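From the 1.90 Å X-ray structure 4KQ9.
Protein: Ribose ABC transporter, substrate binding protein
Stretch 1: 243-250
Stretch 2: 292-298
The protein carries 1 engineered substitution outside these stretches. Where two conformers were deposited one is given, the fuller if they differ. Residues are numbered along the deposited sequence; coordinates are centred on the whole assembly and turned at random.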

# COMPACT_ATOMS: atom_id res chain seq x y z
N VAL A 243 1.18 -8.38 4.65
CA VAL A 243 1.17 -7.13 5.38
C VAL A 243 -0.04 -6.31 4.92
O VAL A 243 -0.22 -6.10 3.70
N SER A 244 -0.86 -5.84 5.87
CA SER A 244 -1.95 -4.85 5.56
C SER A 244 -1.44 -3.42 5.61
O SER A 244 -0.67 -3.06 6.51
N GLN A 245 -1.82 -2.62 4.61
CA GLN A 245 -1.53 -1.20 4.59
C GLN A 245 -2.65 -0.41 5.20
O GLN A 245 -2.63 0.78 5.09
N CYS A 246 -3.65 -1.06 5.81
CA CYS A 246 -4.64 -0.39 6.67
C CYS A 246 -5.41 0.72 5.95
O CYS A 246 -5.41 1.88 6.37
N ALA A 247 -6.01 0.35 4.84
CA ALA A 247 -6.68 1.29 3.93
C ALA A 247 -7.72 2.10 4.66
O ALA A 247 -7.85 3.33 4.48
N TYR A 248 -8.51 1.43 5.48
CA TYR A 248 -9.57 2.10 6.23
C TYR A 248 -9.03 3.21 7.15
O TYR A 248 -9.58 4.33 7.21
N GLU A 249 -7.98 2.89 7.91
CA GLU A 249 -7.33 3.85 8.74
C GLU A 249 -6.69 5.00 7.97
O GLU A 249 -6.68 6.15 8.48
N GLN A 250 -6.10 4.72 6.80
CA GLN A 250 -5.54 5.76 6.02
C GLN A 250 -6.59 6.86 5.76
O GLN A 250 -6.28 8.07 5.82
N ALA A 292 -6.53 -3.25 17.15
CA ALA A 292 -5.69 -2.57 16.16
C ALA A 292 -6.10 -2.97 14.76
O ALA A 292 -6.21 -2.11 13.87
N TRP A 293 -6.39 -4.25 14.59
CA TRP A 293 -6.94 -4.72 13.29
C TRP A 293 -8.25 -4.08 12.97
O TRP A 293 -8.52 -3.74 11.80
N GLU A 294 -9.12 -3.92 13.96
CA GLU A 294 -10.38 -3.28 13.62
C GLU A 294 -10.23 -1.79 13.20
O GLU A 294 -10.96 -1.33 12.33
N ARG A 295 -9.34 -1.03 13.85
CA ARG A 295 -9.05 0.31 13.36
C ARG A 295 -8.40 0.28 11.98
O ARG A 295 -8.63 1.18 11.16
N CYS A 296 -7.56 -0.71 11.72
CA CYS A 296 -6.75 -0.80 10.48
C CYS A 296 -7.60 -1.06 9.22
O CYS A 296 -7.49 -0.36 8.21
N GLU A 297 -8.51 -2.02 9.31
CA GLU A 297 -9.35 -2.43 8.20
C GLU A 297 -10.89 -2.32 8.42
O GLU A 297 -11.59 -2.34 7.46
N ASN A 298 -11.36 -2.31 9.65
CA ASN A 298 -12.83 -2.24 10.00
C ASN A 298 -13.63 -3.43 9.45
O ASN A 298 -12.98 -4.49 9.24

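A disulfide pins this contact at its centre: Cys-246 SG lies 2.1 Å from Cys-296 SG, with chi3 at -87°, close to the right angle such bonds prefer. Neither CA-to-CB bond aims straight at the other stretch; both run sideways, and the rotamers, m for Cys-246 and t for Cys-296, bring the sulfurs together. Cys-246 sits at the N-cap position of the first helix, so the covalent link ties the start of that helix to the last turn of the second.

Beside the disulfide lies a buried polar cluster. Ser-244, a t rotamer pointing toward the other stretch, donates from OG to Glu-297 OE2 in a very short hydrogen bond of 2.4 Å. The same OG accepts from Cys-246 N at 2.9 Å, so one hydroxyl links strand end, turn and carboxylate. Glu-297 starts out pointing away, but its m, m rotamer folds the chain back. Water 1 extends the network, accepting from Ala-247 N at 2.9 Å and donating to Glu-297 OE2 at 2.7 Å; a free amide of the helix's first turn thereby reaches the acid through solvent. Trp-293 also begins by pointing away, yet its ring returns to place CZ3 3.9 Å from Ser-244 CB.

The backbone of the second helix is used as well. Glu-249 N donates to Cys-296 O at 3.3 Å, joining a first-turn amide to a carbonyl near the helix end. The t, t side chain of Glu-249 sends OE1 to water 2 at 2.5 Å, and that water also donates to Ala-292 O at 3.0 Å.

Tyr-248, a t rotamer pointing toward the partner, closes the more open flank. Asn-298 CB sits over one face of its ring, 3.5 Å from the centroid of Tyr-248 in a CH-pi contact, while Arg-295 O approaches the edge, 3.9 Å from Tyr-248 CD2.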

# COMPACT_ATOMS: atom_id res chain seq x y z
CB VAL A 243 2.47 -6.35 5.19
CG1 VAL A 243 2.51 -5.04 6.06
CG2 VAL A 243 3.64 -7.22 5.60
CB SER A 244 -3.06 -5.00 6.53
OG SER A 244 -3.95 -3.94 6.36
CB GLN A 245 -1.37 -0.78 3.15
CG GLN A 245 -0.13 -1.36 2.51
CD GLN A 245 0.09 -0.73 1.13
OE1 GLN A 245 -0.04 -1.40 0.11
NE2 GLN A 245 0.35 0.56 1.10
CB CYS A 246 -3.93 0.17 7.87
SG CYS A 246 -3.22 -1.13 8.93
CB ALA A 247 -7.33 0.52 2.82
CB TYR A 248 -10.37 1.08 7.05
CG TYR A 248 -11.65 1.68 7.64
CD1 TYR A 248 -12.82 1.71 6.91
CD2 TYR A 248 -11.67 2.19 8.92
CE1 TYR A 248 -14.00 2.26 7.45
CE2 TYR A 248 -12.83 2.72 9.46
CZ TYR A 248 -13.97 2.76 8.71
OH TYR A 248 -15.09 3.28 9.26
CB GLU A 249 -6.28 3.15 9.58
CG GLU A 249 -5.88 3.92 10.82
CD GLU A 249 -5.18 3.07 11.92
OE1 GLU A 249 -4.94 1.81 11.81
OE2 GLU A 249 -4.91 3.71 12.97
CB GLN A 250 -4.99 5.24 4.69
CG GLN A 250 -3.76 4.35 4.85
CD GLN A 250 -2.90 4.32 3.59
OE1 GLN A 250 -2.72 5.33 2.95
NE2 GLN A 250 -2.39 3.18 3.25
CB ALA A 292 -4.26 -2.87 16.35
CB TRP A 293 -7.05 -6.23 13.21
CG TRP A 293 -7.57 -6.74 11.92
CD1 TRP A 293 -8.84 -7.06 11.61
CD2 TRP A 293 -6.81 -6.93 10.74
NE1 TRP A 293 -8.93 -7.47 10.29
CE2 TRP A 293 -7.69 -7.37 9.73
CE3 TRP A 293 -5.45 -6.77 10.43
CZ2 TRP A 293 -7.25 -7.71 8.44
CZ3 TRP A 293 -5.03 -7.07 9.16
CH2 TRP A 293 -5.94 -7.54 8.18
CB GLU A 294 -11.36 -3.33 14.82
CG GLU A 294 -12.68 -2.66 14.38
CD GLU A 294 -13.75 -2.59 15.45
OE1 GLU A 294 -13.39 -2.58 16.64
OE2 GLU A 294 -14.94 -2.50 15.07
CB ARG A 295 -8.17 1.07 14.36
CG ARG A 295 -8.86 1.33 15.69
CD ARG A 295 -8.03 2.27 16.62
NE ARG A 295 -6.79 1.61 17.02
CZ ARG A 295 -6.64 0.94 18.16
NH1 ARG A 295 -7.64 0.86 19.02
NH2 ARG A 295 -5.49 0.32 18.43
CB CYS A 296 -5.67 -1.89 10.67
SG CYS A 296 -4.79 -2.50 9.24
CB GLU A 297 -9.09 -3.91 7.88
CG GLU A 297 -7.68 -4.26 7.43
CD GLU A 297 -7.29 -3.72 6.05
OE1 GLU A 297 -8.03 -2.91 5.43
OE2 GLU A 297 -6.20 -4.10 5.54
CB ASN A 298 -13.45 -0.92 9.53
CG ASN A 298 -14.81 -0.65 10.14
OD1 ASN A 298 -14.96 -0.62 11.34
ND2 ASN A 298 -15.81 -0.44 9.31
O HOH W 1 -6.02 -2.31 3.58
O HOH W 2 -4.10 -0.07 13.22